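Local coordinates for protein acetyltransferase, GNAT family (Streptococcus agalactiae 2603V/R, PDB 2PC1) that probably transfers an acyl group, most likely acetyl from acetyl-CoA as in other GNAT-family enzymes, to an acceptor that is not known, at residues A86-G91 with R110-H115; D144-T149 with A179-K184; R23-N28 with D66-G71. One frame throughout, in Å; residues are numbered along the deposited sequence. Where two conformers were deposited one is given.

Interaction 1 of 3, residues A86-G91 with R110-H115; sequences AAVIDG and RYLTFH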
ATOM      1  N   ALA A  86      -3.481  -0.916   4.707  1.00 10.23           N
ATOM      2  CA  ALA A  86      -2.128  -0.687   4.211  1.00 10.32           C
ATOM      3  C   ALA A  86      -1.195  -0.551   5.374  1.00 10.29           C
ATOM      4  O   ALA A  86      -1.600  -0.137   6.459  1.00 11.59           O
ATOM      5  CB  ALA A  86      -2.044   0.538   3.389  1.00 11.26           C
ATOM      6  N   ALA A  87       0.065  -0.887   5.132  1.00 10.61           N
ATOM      7  CA  ALA A  87       1.130  -0.581   6.065  1.00 10.20           C
ATOM      8  C   ALA A  87       1.822   0.698   5.617  1.00 11.38           C
ATOM      9  O   ALA A  87       2.146   0.836   4.428  1.00 12.75           O
ATOM     10  CB  ALA A  87       2.140  -1.710   6.100  1.00 11.86           C
ATOM     11  N   VAL A  88       2.066   1.599   6.532  1.00 10.57           N
ATOM     12  CA  VAL A  88       2.688   2.896   6.267  1.00  9.49           C
ATOM     13  C   VAL A  88       3.939   2.951   7.135  1.00 11.19           C
ATOM     14  O   VAL A  88       3.851   2.888   8.367  1.00 12.84           O
ATOM     15  CB  VAL A  88       1.742   4.055   6.620  1.00 11.89           C
ATOM     16  CG1 VAL A  88       2.428   5.384   6.365  1.00 13.85           C
ATOM     17  CG2 VAL A  88       0.462   3.942   5.825  1.00 12.58           C
ATOM     18  N   ILE A  89       5.102   3.083   6.493  1.00 10.65           N
ATOM     19  CA  ILE A  89       6.364   3.077   7.211  1.00 11.44           C
ATOM     20  C   ILE A  89       7.123   4.364   6.926  1.00 11.79           C
ATOM     21  O   ILE A  89       7.337   4.725   5.764  1.00 10.62           O
ATOM     22  CB  ILE A  89       7.226   1.892   6.771  1.00 12.74           C
ATOM     23  CG1 ILE A  89       6.470   0.570   6.983  1.00 14.43           C
ATOM     24  CG2 ILE A  89       8.532   1.885   7.557  1.00 14.65           C
ATOM     25  CD1 ILE A  89       7.233  -0.666   6.555  1.00 18.56           C
ATOM     26  N   ASP A  90       7.528   5.045   7.994  1.00 11.23           N
ATOM     27  CA  ASP A  90       8.323   6.251   7.920  1.00 11.99           C
ATOM     28  C   ASP A  90       9.767   5.850   8.122  1.00 11.94           C
ATOM     29  O   ASP A  90      10.159   5.431   9.197  1.00 14.18           O
ATOM     30  CB  ASP A  90       7.855   7.209   9.034  1.00 12.98           C
ATOM     31  CG  ASP A  90       8.576   8.534   9.073  1.00 13.87           C
ATOM     32  OD1 ASP A  90       9.393   8.856   8.194  1.00 14.00           O
ATOM     33  OD2 ASP A  90       8.312   9.280  10.062  1.00 16.44           O
ATOM     34  N   GLY A  91      10.583   6.017   7.097  1.00 12.79           N
ATOM     35  CA  GLY A  91      11.989   5.669   7.200  1.00 14.45           C
ATOM     36  C   GLY A  91      12.552   5.385   5.830  1.00 12.76           C
ATOM     37  O   GLY A  91      12.195   6.036   4.876  1.00 12.86           O
ATOM     38  N   ARG A 110      14.822   9.594   4.036  1.00 12.62           N
ATOM     39  CA  ARG A 110      13.658   9.320   4.873  1.00 11.69           C
ATOM     40  C   ARG A 110      12.410   9.697   4.123  1.00 12.68           C
ATOM     41  O   ARG A 110      12.310  10.800   3.595  1.00 14.28           O
ATOM     42  CB  ARG A 110      13.721  10.149   6.139  1.00 10.70           C
ATOM     43  CG  ARG A 110      12.515  10.021   7.008  1.00 12.97           C
ATOM     44  CD  ARG A 110      12.579  10.967   8.166  1.00 13.91           C
ATOM     45  NE  ARG A 110      11.475  10.717   9.063  1.00 15.44           N
ATOM     46  CZ  ARG A 110      11.279  11.376  10.193  1.00 17.03           C
ATOM     47  NH1 ARG A 110      12.132  12.319  10.560  1.00 17.63           N
ATOM     48  NH2 ARG A 110      10.250  11.084  10.949  1.00 16.76           N
ATOM     49  N   TYR A 111      11.474   8.770   4.033  1.00 10.06           N
ATOM     50  CA  TYR A 111      10.215   9.002   3.304  1.00 11.37           C
ATOM     51  C   TYR A 111       9.140   8.095   3.872  1.00 11.44           C
ATOM     52  O   TYR A 111       9.415   7.289   4.723  1.00 11.06           O
ATOM     53  CB  TYR A 111      10.428   8.813   1.778  1.00 10.23           C
ATOM     54  CG  TYR A 111      11.303   7.638   1.446  1.00  9.55           C
ATOM     55  CD1 TYR A 111      10.807   6.348   1.467  1.00  9.18           C
ATOM     56  CD2 TYR A 111      12.640   7.812   1.122  1.00  9.79           C
ATOM     57  CE1 TYR A 111      11.636   5.261   1.220  1.00  9.80           C
ATOM     58  CE2 TYR A 111      13.459   6.750   0.890  1.00  9.96           C
ATOM     59  CZ  TYR A 111      12.938   5.474   0.901  1.00 10.60           C
ATOM     60  OH  TYR A 111      13.767   4.398   0.662  1.00 10.58           O
ATOM     61  N   LEU A 112       7.924   8.261   3.397  1.00  9.85           N
ATOM     62  CA  LEU A 112       6.812   7.366   3.752  1.00  9.88           C
ATOM     63  C   LEU A 112       6.612   6.376   2.650  1.00 11.29           C
ATOM     64  O   LEU A 112       6.531   6.760   1.491  1.00 12.54           O
ATOM     65  CB  LEU A 112       5.535   8.178   3.970  1.00 11.91           C
ATOM     66  CG  LEU A 112       5.539   9.024   5.222  1.00 13.02           C
ATOM     67  CD1 LEU A 112       4.385  10.006   5.189  1.00 16.82           C
ATOM     68  CD2 LEU A 112       5.431   8.159   6.468  1.00 16.65           C
ATOM     69  N   THR A 113       6.530   5.114   2.999  1.00  9.96           N
ATOM     70  CA  THR A 113       6.280   4.078   2.026  0.50  9.72           C
ATOM     71  C   THR A 113       5.001   3.337   2.396  1.00 11.52           C
ATOM     72  O   THR A 113       4.749   3.084   3.570  1.00 11.72           O
ATOM     73  CB  THR A 113       7.471   3.072   1.939  0.50 11.00           C
ATOM     74  OG1 THR A 113       8.707   3.801   1.802  0.50  7.11           O
ATOM     75  CG2 THR A 113       7.296   2.135   0.751  0.50  7.68           C
ATOM     76  N   PHE A 114       4.203   3.001   1.399  1.00 10.22           N
ATOM     77  CA  PHE A 114       3.028   2.179   1.600  1.00 11.30           C
ATOM     78  C   PHE A 114       3.315   0.792   1.091  1.00 12.22           C
ATOM     79  O   PHE A 114       3.784   0.650  -0.022  1.00 13.71           O
ATOM     80  CB  PHE A 114       1.803   2.717   0.832  1.00 11.29           C
ATOM     81  CG  PHE A 114       1.340   4.107   1.218  1.00 10.77           C
ATOM     82  CD1 PHE A 114       1.769   4.780   2.346  1.00 10.48           C
ATOM     83  CD2 PHE A 114       0.446   4.768   0.371  1.00 12.43           C
ATOM     84  CE1 PHE A 114       1.305   6.056   2.627  1.00 11.10           C
ATOM     85  CE2 PHE A 114      -0.022   6.042   0.662  1.00 13.25           C
ATOM     86  CZ  PHE A 114       0.398   6.682   1.772  1.00 10.85           C
ATOM     87  N   HIS A 115       2.994  -0.221   1.893  1.00 12.05           N
ATOM     88  CA  HIS A 115       3.139  -1.620   1.522  1.00 12.88           C
ATOM     89  C   HIS A 115       1.843  -2.346   1.845  1.00 12.98           C
ATOM     90  O   HIS A 115       1.005  -1.844   2.606  1.00 11.83           O
ATOM     91  CB  HIS A 115       4.231  -2.304   2.359  1.00 14.85           C
ATOM     92  CG  HIS A 115       5.587  -1.669   2.292  1.00 18.95           C
ATOM     93  ND1 HIS A 115       6.480  -1.934   1.287  1.00 29.92           N
ATOM     94  CD2 HIS A 115       6.226  -0.854   3.166  1.00 28.65           C
ATOM     95  CE1 HIS A 115       7.608  -1.285   1.526  1.00 19.62           C
ATOM     96  NE2 HIS A 115       7.476  -0.613   2.656  1.00 29.01           N
TER
HETATM   97  O   HOH W   1       9.724   4.329   4.253  1.00 12.52           O
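V88 packs against F114 and L112 where strands 81-91 and 111-119 run antiparallel in the central sheet of the GNAT fold. Six backbone hydrogen bonds join the segments, in the pairs A87 with H115, I89 with T113 and G91 with Y111.

The tight part is the face of V88, L112 and F114. V88 and F114 lie side by side and point the same way. CG2 of V88 is 3.8 Å from CD1 of F114, and its other branch, CG1, is 4.1 Å from CD2 of L112. Helix 127-139 covers this face: F132 meets A86, and L133 and L136 meet F114.

The other face is more open around I89 and H115. Their side chains cross at about a right angle, and CD1 of I89 comes to 3.5 Å from CD2 of the imidazole of H115. A bound sulfate, probably from the crystallisation liquor, lies about 4 Å from the H115 side chain.

The solvent end is polar. R110, extended from CG to NE, grips D90 side-on. R110 NE donates to D90 OD1 at 2.9 Å. R110 NH2 donates to D90 OD2 at 2.8 Å. The planes are 19° apart, and each carboxylate oxygen is met on its syn side, a little out of the carboxylate plane. Beside it, G91 O sits over the centre of the Y111 ring, 3.6 Å above its plane.

Interaction 2 of 3, residues D144-T149 with A179-K184; sequences DFRCDT and AYQKIK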
ATOM      1  N   ASP A 144       7.229  13.286   1.171  1.00 11.45           N
ATOM      2  CA  ASP A 144       7.755  12.322   0.203  1.00 10.29           C
ATOM      3  C   ASP A 144       7.101  10.980   0.462  1.00 10.20           C
ATOM      4  O   ASP A 144       7.280  10.367   1.508  1.00 10.31           O
ATOM      5  CB  ASP A 144       9.274  12.276   0.385  1.00 10.43           C
ATOM      6  CG  ASP A 144      10.002  11.427  -0.588  1.00 12.48           C
ATOM      7  OD1 ASP A 144       9.398  10.698  -1.388  1.00 11.57           O
ATOM      8  OD2 ASP A 144      11.251  11.471  -0.563  1.00 13.05           O
ATOM      9  N   PHE A 145       6.318  10.538  -0.515  1.00  9.26           N
ATOM     10  CA  PHE A 145       5.577   9.289  -0.464  1.00  8.50           C
ATOM     11  C   PHE A 145       6.065   8.373  -1.565  1.00 10.07           C
ATOM     12  O   PHE A 145       6.168   8.786  -2.717  1.00  9.77           O
ATOM     13  CB  PHE A 145       4.080   9.555  -0.668  1.00 10.31           C
ATOM     14  CG  PHE A 145       3.460  10.318   0.462  1.00 10.70           C
ATOM     15  CD1 PHE A 145       3.544  11.702   0.519  1.00 10.53           C
ATOM     16  CD2 PHE A 145       2.789   9.663   1.479  1.00 10.52           C
ATOM     17  CE1 PHE A 145       2.967  12.417   1.550  1.00 10.53           C
ATOM     18  CE2 PHE A 145       2.203  10.379   2.496  1.00 11.33           C
ATOM     19  CZ  PHE A 145       2.323  11.737   2.541  1.00 12.29           C
ATOM     20  N   ARG A 146       6.353   7.129  -1.222  1.00  9.82           N
ATOM     21  CA  ARG A 146       6.826   6.163  -2.209  1.00  9.81           C
ATOM     22  C   ARG A 146       6.031   4.866  -2.138  1.00 10.58           C
ATOM     23  O   ARG A 146       5.417   4.532  -1.133  1.00 10.37           O
ATOM     24  CB  ARG A 146       8.290   5.913  -1.999  1.00  9.82           C
ATOM     25  CG  ARG A 146       9.075   7.221  -2.093  1.00  9.62           C
ATOM     26  CD  ARG A 146      10.572   7.017  -2.178  1.00 12.75           C
ATOM     27  NE  ARG A 146      11.218   8.321  -2.017  1.00 12.01           N
ATOM     28  CZ  ARG A 146      12.515   8.543  -2.188  1.00 14.55           C
ATOM     29  NH1 ARG A 146      13.305   7.568  -2.612  1.00 16.02           N
ATOM     30  NH2 ARG A 146      13.014   9.722  -1.891  1.00 13.38           N
ATOM     31  N   CYS A 147       6.048   4.113  -3.207  1.00  9.92           N
ATOM     32  CA  CYS A 147       5.310   2.848  -3.303  1.00 10.76           C
ATOM     33  C   CYS A 147       5.934   2.069  -4.417  1.00 12.53           C
ATOM     34  O   CYS A 147       6.511   2.654  -5.343  1.00 14.27           O
ATOM     35  CB  CYS A 147       3.846   3.109  -3.608  1.00 12.14           C
ATOM     36  SG  CYS A 147       2.756   1.686  -3.335  1.00 15.03           S
ATOM     37  N   ASP A 148       5.859   0.771  -4.364  1.00 11.14           N
ATOM     38  CA  ASP A 148       6.310  -0.036  -5.502  1.00 12.43           C
ATOM     39  C   ASP A 148       5.236  -1.060  -5.745  1.00 14.08           C
ATOM     40  O   ASP A 148       4.480  -1.410  -4.842  1.00 16.01           O
ATOM     41  CB  ASP A 148       7.646  -0.683  -5.263  1.00 12.59           C
ATOM     42  CG  ASP A 148       7.631  -1.655  -4.097  1.00 18.00           C
ATOM     43  OD1 ASP A 148       7.237  -2.816  -4.285  1.00 20.75           O
ATOM     44  OD2 ASP A 148       7.996  -1.243  -2.977  1.00 16.67           O
ATOM     45  N   THR A 149       5.139  -1.548  -6.960  1.00 11.87           N
ATOM     46  CA  THR A 149       4.197  -2.605  -7.263  1.00 13.57           C
ATOM     47  C   THR A 149       4.730  -3.532  -8.323  1.00 13.68           C
ATOM     48  O   THR A 149       5.715  -3.268  -8.999  1.00 12.09           O
ATOM     49  CB  THR A 149       2.813  -2.032  -7.644  1.00 15.24           C
ATOM     50  OG1 THR A 149       1.821  -3.058  -7.546  1.00 16.06           O
ATOM     51  CG2 THR A 149       2.797  -1.463  -9.002  1.00 14.88           C
ATOM     52  N   ALA A 179       8.712   1.303  -9.265  1.00  9.07           N
ATOM     53  CA  ALA A 179       8.834   2.212  -8.162  1.00  9.33           C
ATOM     54  C   ALA A 179       8.219   3.563  -8.513  1.00  9.29           C
ATOM     55  O   ALA A 179       8.476   4.110  -9.593  1.00 10.15           O
ATOM     56  CB  ALA A 179      10.303   2.403  -7.853  1.00 12.93           C
ATOM     57  N   TYR A 180       7.452   4.123  -7.590  1.00  8.10           N
ATOM     58  CA  TYR A 180       6.667   5.332  -7.753  1.00  8.90           C
ATOM     59  C   TYR A 180       6.926   6.305  -6.593  1.00 10.12           C
ATOM     60  O   TYR A 180       7.116   5.891  -5.446  1.00  9.33           O
ATOM     61  CB  TYR A 180       5.184   5.006  -7.774  1.00  9.72           C
ATOM     62  CG  TYR A 180       4.726   4.306  -9.012  1.00  9.12           C
ATOM     63  CD1 TYR A 180       4.850   2.947  -9.161  1.00  9.43           C
ATOM     64  CD2 TYR A 180       4.153   5.016 -10.046  1.00  8.87           C
ATOM     65  CE1 TYR A 180       4.423   2.294 -10.285  1.00 10.01           C
ATOM     66  CE2 TYR A 180       3.710   4.375 -11.203  1.00 10.77           C
ATOM     67  CZ  TYR A 180       3.847   3.016 -11.314  1.00 10.50           C
ATOM     68  OH  TYR A 180       3.405   2.346 -12.440  1.00 11.76           O
ATOM     69  N   GLN A 181       6.890   7.604  -6.890  1.00  8.30           N
ATOM     70  CA  GLN A 181       7.084   8.636  -5.883  1.00  9.17           C
ATOM     71  C   GLN A 181       6.129   9.796  -6.119  1.00  9.90           C
ATOM     72  O   GLN A 181       5.913  10.217  -7.259  1.00  9.78           O
ATOM     73  CB  GLN A 181       8.530   9.117  -5.919  1.00  9.93           C
ATOM     74  CG  GLN A 181       8.899  10.192  -4.908  1.00 10.27           C
ATOM     75  CD  GLN A 181      10.379  10.538  -4.942  1.00  9.99           C
ATOM     76  OE1 GLN A 181      11.084  10.223  -5.885  1.00 11.58           O
ATOM     77  NE2 GLN A 181      10.849  11.212  -3.895  1.00 11.34           N
ATOM     78  N   LYS A 182       5.568  10.279  -5.026  1.00  8.90           N
ATOM     79  CA  LYS A 182       4.724  11.467  -5.013  1.00  9.31           C
ATOM     80  C   LYS A 182       5.272  12.430  -4.004  1.00  8.72           C
ATOM     81  O   LYS A 182       5.582  12.033  -2.874  1.00  9.70           O
ATOM     82  CB  LYS A 182       3.309  11.088  -4.615  1.00 10.26           C
ATOM     83  CG  LYS A 182       2.392  12.289  -4.433  1.00 12.88           C
ATOM     84  CD  LYS A 182       0.999  11.855  -4.073  1.00 14.47           C
ATOM     85  CE  LYS A 182       0.073  13.052  -3.877  1.00 16.70           C
ATOM     86  NZ  LYS A 182      -0.307  13.718  -5.113  1.00 15.66           N
ATOM     87  N   ILE A 183       5.422  13.689  -4.405  1.00 10.70           N
ATOM     88  CA  ILE A 183       5.734  14.756  -3.477  1.00 10.99           C
ATOM     89  C   ILE A 183       4.439  15.545  -3.219  1.00 11.74           C
ATOM     90  O   ILE A 183       3.854  16.113  -4.157  1.00 12.45           O
ATOM     91  CB  ILE A 183       6.803  15.701  -4.058  1.00 11.67           C
ATOM     92  CG1 ILE A 183       8.062  14.940  -4.501  1.00 12.01           C
ATOM     93  CG2 ILE A 183       7.186  16.754  -3.028  1.00 13.86           C
ATOM     94  CD1 ILE A 183       8.718  14.161  -3.473  1.00 15.65           C
ATOM     95  N   LYS A 184       3.976  15.516  -1.978  1.00 14.44           N
ATOM     96  CA  LYS A 184       2.795  16.240  -1.560  1.00 17.60           C
ATOM     97  C   LYS A 184       3.063  17.743  -1.619  1.00 22.03           C
ATOM     98  O   LYS A 184       4.041  18.226  -1.065  1.00 20.04           O
ATOM     99  CB  LYS A 184       2.428  15.815  -0.135  1.00 18.59           C
ATOM    100  CG  LYS A 184       1.129  16.333   0.394  1.00 20.38           C
ATOM    101  CD  LYS A 184       0.930  15.821   1.803  1.00 19.17           C
ATOM    102  CE  LYS A 184      -0.402  16.202   2.355  1.00 22.46           C
ATOM    103  NZ  LYS A 184      -0.439  15.879   3.771  1.00 19.94           N
TER
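Q181 and R146 lie side by side and point the same way, with the D144 carboxylate at the edge of the guanidinium, in its plane. The Q181 amide is turned 44° from the R146 guanidinium and lies over one of its faces. NE2 of Q181 stands 3.3 Å from NH2 of R146, both donors turned to D144.

R146 grips that carboxylate side-on: R146 NE reaches D144 OD1, and R146 NH2 reaches D144 OD2 at 2.8 Å. Q181 NE2 also donates to D144 OD1, at 2.9 Å, but from above the carboxylate plane and at a bent 142°. The two donors thus grip OD1 from opposite faces of its plane. Q181 CG is anti to the backbone N (chi1 -179°), and the extended chain carries the amide across to D144. Its OE1 is bound by L105 N. Y111 and W104 make cation-pi contacts with R146.

F145 points to the other face, where CE1 of F145 is 3.8 Å from CB of K184. K184 NZ goes on to H140 O.

Four backbone hydrogen bonds pair F145 with K182 and C147 with Y180. Strand 144-149 runs parallel to 111-119 and antiparallel to 177-183, as in the mixed sheet of the GNAT fold.

Interaction 3 of 3, residues R23-N28 with D66-G71; sequences RLAFPN and DDILNG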
ATOM      1  N   ARG A  23      -7.683   5.069  10.053  1.00 10.81           N
ATOM      2  CA  ARG A  23      -7.061   5.050  11.367  1.00 11.56           C
ATOM      3  C   ARG A  23      -6.134   3.872  11.505  1.00 10.70           C
ATOM      4  O   ARG A  23      -6.190   2.923  10.725  1.00  9.74           O
ATOM      5  CB  ARG A  23      -8.104   4.972  12.468  1.00 11.83           C
ATOM      6  CG  ARG A  23      -9.037   3.814  12.343  1.00 12.85           C
ATOM      7  CD  ARG A  23      -9.755   3.531  13.672  1.00 15.16           C
ATOM      8  NE  ARG A  23     -10.797   2.523  13.534  1.00 15.98           N
ATOM      9  CZ  ARG A  23     -10.582   1.205  13.500  1.00 15.79           C
ATOM     10  NH1 ARG A  23      -9.347   0.715  13.583  1.00 12.39           N
ATOM     11  NH2 ARG A  23     -11.610   0.369  13.349  1.00 17.01           N
ATOM     12  N   LEU A  24      -5.334   3.884  12.546  1.00 10.27           N
ATOM     13  CA  LEU A  24      -4.552   2.699  12.859  1.00  9.76           C
ATOM     14  C   LEU A  24      -5.456   1.536  13.202  1.00  8.39           C
ATOM     15  O   LEU A  24      -6.485   1.698  13.855  1.00 10.81           O
ATOM     16  CB  LEU A  24      -3.624   3.003  14.025  1.00 10.01           C
ATOM     17  CG  LEU A  24      -2.494   3.979  13.729  1.00 12.88           C
ATOM     18  CD1 LEU A  24      -1.832   4.353  15.041  1.00 14.93           C
ATOM     19  CD2 LEU A  24      -1.504   3.400  12.757  1.00 11.23           C
ATOM     20  N   ALA A  25      -5.066   0.360  12.721  1.00  9.04           N
ATOM     21  CA  ALA A  25      -5.750  -0.863  13.092  1.00 10.28           C
ATOM     22  C   ALA A  25      -5.561  -1.160  14.563  1.00 10.58           C
ATOM     23  O   ALA A  25      -4.514  -0.850  15.120  1.00 11.28           O
ATOM     24  CB  ALA A  25      -5.225  -2.006  12.286  1.00  9.86           C
ATOM     25  N   PHE A  26      -6.564  -1.774  15.184  1.00 10.05           N
ATOM     26  CA  PHE A  26      -6.411  -2.368  16.499  1.00 10.18           C
ATOM     27  C   PHE A  26      -6.083  -3.864  16.422  1.00  9.00           C
ATOM     28  O   PHE A  26      -6.449  -4.533  15.451  1.00  8.55           O
ATOM     29  CB  PHE A  26      -7.698  -2.219  17.314  1.00 12.50           C
ATOM     30  CG  PHE A  26      -8.074  -0.806  17.613  1.00 17.09           C
ATOM     31  CD1 PHE A  26      -7.478  -0.148  18.680  1.00 26.33           C
ATOM     32  CD2 PHE A  26      -9.032  -0.150  16.868  1.00 24.72           C
ATOM     33  CE1 PHE A  26      -7.820   1.170  18.984  1.00 28.25           C
ATOM     34  CE2 PHE A  26      -9.377   1.181  17.156  1.00 26.93           C
ATOM     35  CZ  PHE A  26      -8.766   1.828  18.210  1.00 26.12           C
ATOM     36  N   PRO A  27      -5.430  -4.393  17.465  1.00  8.38           N
ATOM     37  CA  PRO A  27      -5.095  -5.813  17.429  1.00 10.02           C
ATOM     38  C   PRO A  27      -6.265  -6.732  17.208  1.00  9.61           C
ATOM     39  O   PRO A  27      -6.129  -7.758  16.531  1.00 11.84           O
ATOM     40  CB  PRO A  27      -4.460  -6.041  18.782  1.00 10.13           C
ATOM     41  CG  PRO A  27      -3.884  -4.693  19.161  1.00  9.14           C
ATOM     42  CD  PRO A  27      -4.873  -3.713  18.636  1.00  8.95           C
ATOM     43  N   ASN A  28      -7.448  -6.408  17.726  1.00  9.46           N
ATOM     44  CA  ASN A  28      -8.537  -7.343  17.528  1.00 11.95           C
ATOM     45  C   ASN A  28      -9.140  -7.292  16.141  1.00 12.65           C
ATOM     46  O   ASN A  28     -10.104  -8.033  15.880  1.00 14.11           O
ATOM     47  CB  ASN A  28      -9.584  -7.250  18.629  1.00 13.11           C
ATOM     48  CG  ASN A  28     -10.510  -6.087  18.479  1.00 13.26           C
ATOM     49  OD1 ASN A  28     -10.404  -5.252  17.579  1.00 15.82           O
ATOM     50  ND2 ASN A  28     -11.471  -6.019  19.424  1.00 17.12           N
ATOM     51  N   ASP A  66       2.901  -7.971  13.015  1.00 11.92           N
ATOM     52  CA  ASP A  66       4.093  -7.135  13.091  1.00 11.68           C
ATOM     53  C   ASP A  66       3.783  -5.684  12.689  1.00 11.82           C
ATOM     54  O   ASP A  66       4.226  -4.746  13.334  1.00 11.69           O
ATOM     55  CB  ASP A  66       5.263  -7.713  12.284  1.00 12.59           C
ATOM     56  CG  ASP A  66       5.952  -8.886  12.991  1.00 21.42           C
ATOM     57  OD1 ASP A  66       5.683  -9.115  14.186  1.00 25.12           O
ATOM     58  OD2 ASP A  66       6.798  -9.549  12.350  1.00 29.55           O
ATOM     59  N   ASP A  67       2.984  -5.499  11.641  1.00 10.81           N
ATOM     60  CA  ASP A  67       2.541  -4.164  11.250  1.00 10.82           C
ATOM     61  C   ASP A  67       1.783  -3.449  12.354  1.00 11.29           C
ATOM     62  O   ASP A  67       1.971  -2.283  12.574  1.00 10.60           O
ATOM     63  CB  ASP A  67       1.638  -4.215   9.993  1.00 10.95           C
ATOM     64  CG  ASP A  67       2.388  -4.438   8.712  1.00 12.10           C
ATOM     65  OD1 ASP A  67       3.627  -4.310   8.665  1.00 13.40           O
ATOM     66  OD2 ASP A  67       1.703  -4.737   7.705  1.00 11.54           O
ATOM     67  N   ILE A  68       0.927  -4.168  13.069  1.00 10.47           N
ATOM     68  CA  ILE A  68       0.196  -3.584  14.179  1.00 11.33           C
ATOM     69  C   ILE A  68       1.129  -3.268  15.354  1.00 10.63           C
ATOM     70  O   ILE A  68       1.040  -2.182  15.934  1.00 11.65           O
ATOM     71  CB  ILE A  68      -0.989  -4.495  14.601  1.00 11.48           C
ATOM     72  CG1 ILE A  68      -2.006  -4.596  13.456  1.00 10.81           C
ATOM     73  CG2 ILE A  68      -1.678  -3.928  15.856  1.00 13.88           C
ATOM     74  CD1 ILE A  68      -3.086  -5.648  13.663  1.00 12.33           C
ATOM     75  N   LEU A  69       2.030  -4.197  15.695  1.00 11.43           N
ATOM     76  CA  LEU A  69       3.004  -3.959  16.759  1.00 10.78           C
ATOM     77  C   LEU A  69       3.884  -2.765  16.456  1.00 12.03           C
ATOM     78  O   LEU A  69       4.184  -1.965  17.355  1.00 13.18           O
ATOM     79  CB  LEU A  69       3.873  -5.207  16.966  1.00 11.85           C
ATOM     80  CG  LEU A  69       3.154  -6.447  17.503  1.00 10.48           C
ATOM     81  CD1 LEU A  69       4.118  -7.647  17.525  1.00 12.56           C
ATOM     82  CD2 LEU A  69       2.661  -6.173  18.892  1.00 11.82           C
ATOM     83  N   ASN A  70       4.311  -2.655  15.197  1.00 11.90           N
ATOM     84  CA  ASN A  70       5.221  -1.577  14.770  1.00 11.45           C
ATOM     85  C   ASN A  70       4.510  -0.242  14.528  1.00 13.31           C
ATOM     86  O   ASN A  70       5.179   0.765  14.277  1.00 13.83           O
ATOM     87  CB  ASN A  70       6.002  -1.978  13.507  1.00 12.87           C
ATOM     88  CG  ASN A  70       7.007  -3.105  13.753  1.00 18.77           C
ATOM     89  OD1 ASN A  70       7.634  -3.170  14.810  1.00 20.06           O
ATOM     90  ND2 ASN A  70       7.191  -3.972  12.762  1.00 19.02           N
ATOM     91  N   GLY A  71       3.176  -0.209  14.562  1.00 11.80           N
ATOM     92  CA  GLY A  71       2.447   1.037  14.346  1.00 11.64           C
ATOM     93  C   GLY A  71       2.322   1.413  12.867  1.00 10.91           C
ATOM     94  O   GLY A  71       2.099   2.595  12.515  1.00 12.01           O
TER
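I68 reaches from helix 61-70 to the chain at A25, F26 and P27, and this contact is apolar. Its CG2 branch meets the proline ring, at 4.0 Å from CG of P27, and the two side chains cross obliquely. CG1 of I68 is 4.3 Å from CB of A25, and CD1 comes to 4.0 Å from the carbonyl O of F26. I68 CG1 is anti to the carbonyl carbon (chi1 -64°), which leaves CG2 to face P27 while the longer branch goes to A25 and F26. A73 of the next strand also touches I68.

A carbon-to-carbonyl contact forms the second site. CD2 of L24 lies 3.7 Å from O of G71.

This is where the N-terminal part of the GNAT sheet meets helix 61-70. Strand 20-24 ends here and leads toward helix 30-46, while helix 61-70 ends in a Schellman motif at G71, with positive phi, and turns into strand 73-78. Strands 20-24 and 73-78 are neighbours in the sheet.

No hydrogen bond crosses between the two segments. The polar bonds stay within each side or go further afield. R23 NH1 donates to L24 O at 3.0 Å, and R23 forms a salt bridge with E29. CE2 of F26 lies over one face of the R23 guanidinium, 3.5 Å above its plane and offset toward the rim. D67 makes a salt bridge with R116 and a hydrogen bond with Y85.

How the interactions relate
Interactions 1 and 2 are strand pairings in one sheet. Strands 111-119 and 144-149 are neighbours, so the two join directly: L112 N and L112 O probably hydrogen-bond to D144 O and R146 N, and the Y111 ring packs on R146. Interaction 2 is buried, interaction 1 partly buried. In interaction 1 the arginine-aspartate pair is exposed and crosses between strands; in interaction 2 it is buried, lies within one strand and is joined by a glutamine from the other. Interaction 3 is a surface contact of helix 61-70 with the end of strand 20-24, without hydrogen bonds across it. D67 of its helix touches A87 of interaction 1. Interactions 2 and 3 do not touch.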